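Local coordinates for protein transcriptional regulator, LYSR family (Neisseria meningitidis, PDB 4AB5) that probably controls transcription of methionine-biosynthesis genes as a MetR-like, DNA-binding LysR family regulator, the chain here being its regulatory domain, at residues B[50-54]-B[55-59]. Numbering follows the deposited sequence.
Sequences VGLLL and QHRAD
Leu-52 meets Arg-57 and Ala-58 where the chain folds back over the end of helix 50-54, and its side chain can be followed outward. CB lies 3.9 Å from CB of Ala-58, a methyl small enough to tuck against the helix while both also touch Ala-13 of strand 8-13. Two torsions (chi1 -74°, chi2 165°) then carry CD2 to the side of Arg-57, where it rests 3.5 Å from CB of Arg-57. The arginine chain, bent at chi2 and chi3, curls round this methyl and lays one guanidinium face over it, CD2 sitting 3.6 Å from the plane toward the rim; a long chain, aliphatic near the backbone and charged at its tip, suits this exposed flank. Leucine also suits buried position 53: CD2 of Leu-53 packs 3.5 Å from Ala-58 O, and the side chain touches Ile-72 and Ala-187. Gln-55 N makes the last helical bond, to Gly-51 O. Arg-57 N to Leu-52 O (2.8 Å) is the long 6→1 bond and His-56 N to Leu-53 O the inner 5→2 bond; Ala-58 N reaches Leu-52 O only weakly. Positive phi at His-56 (59°) reverses the chain. This residue is exposed, its ring atom CD2 beside Leu-54 O. Beyond it, Asp-59 forms a salt bridge with Arg-11, tying the turn to strand 8-13. The pattern is a Schellman motif, here ending a short helix and leading into strand 60-63 of the LysR substrate-binding domain's periplasmic-binding-protein-like fold.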
loop_
_atom_site.group_PDB
_atom_site.type_symbol
_atom_site.label_atom_id
_atom_site.label_comp_id
_atom_site.label_asym_id
_atom_site.label_seq_id
_atom_site.Cartn_x
_atom_site.Cartn_y
_atom_site.Cartn_z
ATOM N N VAL B 50 -2.964 -1.164 21.763
ATOM C CA VAL B 50 -3.275 -1.834 23.033
ATOM C C VAL B 50 -4.446 -1.113 23.750
ATOM O O VAL B 50 -5.299 -1.767 24.364
ATOM C CB VAL B 50 -2.010 -2.009 23.927
ATOM C CG1 VAL B 50 -2.361 -2.499 25.336
ATOM C CG2 VAL B 50 -1.009 -2.958 23.276
ATOM N N GLY B 51 -4.484 0.215 23.618
ATOM C CA GLY B 51 -5.525 1.055 24.196
ATOM C C GLY B 51 -6.907 0.691 23.700
ATOM O O GLY B 51 -7.848 0.621 24.489
ATOM N N LEU B 52 -7.019 0.410 22.389
ATOM C CA LEU B 52 -8.267 0.021 21.724
ATOM C C LEU B 52 -8.857 -1.263 22.318
ATOM O O LEU B 52 -10.079 -1.380 22.390
ATOM C CB LEU B 52 -8.067 -0.152 20.222
ATOM C CG LEU B 52 -7.913 1.087 19.326
ATOM C CD1 LEU B 52 -7.386 0.671 18.009
ATOM C CD2 LEU B 52 -9.211 1.884 19.123
ATOM N N LEU B 53 -7.990 -2.207 22.761
ATOM C CA LEU B 53 -8.390 -3.474 23.404
ATOM C C LEU B 53 -9.056 -3.190 24.744
ATOM O O LEU B 53 -10.141 -3.707 25.011
ATOM C CB LEU B 53 -7.188 -4.422 23.624
ATOM C CG LEU B 53 -6.412 -4.903 22.408
ATOM C CD1 LEU B 53 -5.137 -5.587 22.828
ATOM C CD2 LEU B 53 -7.232 -5.852 21.587
ATOM N N LEU B 54 -8.413 -2.337 25.570
ATOM C CA LEU B 54 -8.912 -1.918 26.881
ATOM C C LEU B 54 -10.251 -1.207 26.704
ATOM O O LEU B 54 -11.171 -1.435 27.480
ATOM C CB LEU B 54 -7.907 -0.968 27.562
ATOM C CG LEU B 54 -6.489 -1.485 27.823
ATOM C CD1 LEU B 54 -5.547 -0.336 28.139
ATOM C CD2 LEU B 54 -6.462 -2.470 28.961
ATOM N N GLN B 55 -10.368 -0.400 25.634
ATOM C CA GLN B 55 -11.563 0.368 25.298
ATOM C C GLN B 55 -12.664 -0.437 24.587
ATOM O O GLN B 55 -13.703 0.140 24.261
ATOM C CB GLN B 55 -11.178 1.614 24.491
ATOM C CG GLN B 55 -10.512 2.689 25.331
ATOM C CD GLN B 55 -9.936 3.808 24.503
ATOM O OE1 GLN B 55 -10.054 3.848 23.275
ATOM N NE2 GLN B 55 -9.293 4.750 25.169
ATOM N N HIS B 56 -12.452 -1.760 24.365
ATOM C CA HIS B 56 -13.382 -2.672 23.672
ATOM C C HIS B 56 -13.700 -2.224 22.228
ATOM O O HIS B 56 -14.751 -2.546 21.667
ATOM C CB HIS B 56 -14.645 -2.953 24.507
ATOM C CG HIS B 56 -14.385 -3.805 25.707
ATOM N ND1 HIS B 56 -14.794 -5.121 25.753
ATOM C CD2 HIS B 56 -13.756 -3.501 26.867
ATOM C CE1 HIS B 56 -14.415 -5.574 26.937
ATOM N NE2 HIS B 56 -13.780 -4.637 27.638
ATOM N N ARG B 57 -12.754 -1.499 21.634
ATOM C CA ARG B 57 -12.833 -0.965 20.278
ATOM C C ARG B 57 -12.154 -1.917 19.289
ATOM O O ARG B 57 -12.302 -1.742 18.076
ATOM C CB ARG B 57 -12.191 0.427 20.226
ATOM C CG ARG B 57 -12.844 1.475 21.125
ATOM C CD ARG B 57 -13.608 2.548 20.364
ATOM N NE ARG B 57 -12.773 3.302 19.423
ATOM C CZ ARG B 57 -12.022 4.351 19.746
ATOM N NH1 ARG B 57 -11.968 4.779 21.002
ATOM N NH2 ARG B 57 -11.309 4.975 18.817
ATOM N N ALA B 58 -11.411 -2.919 19.814
ATOM C CA ALA B 58 -10.689 -3.949 19.054
ATOM C C ALA B 58 -10.570 -5.224 19.899
ATOM O O ALA B 58 -10.581 -5.144 21.127
ATOM C CB ALA B 58 -9.304 -3.448 18.655
ATOM N N ASP B 59 -10.440 -6.392 19.236
ATOM C CA ASP B 59 -10.355 -7.710 19.888
ATOM C C ASP B 59 -8.949 -8.333 19.853
ATOM O O ASP B 59 -8.614 -9.132 20.731
ATOM C CB ASP B 59 -11.407 -8.668 19.313
ATOM C CG ASP B 59 -12.790 -8.056 19.222
ATOM O OD1 ASP B 59 -13.479 -7.989 20.261
ATOM O OD2 ASP B 59 -13.170 -7.612 18.116
#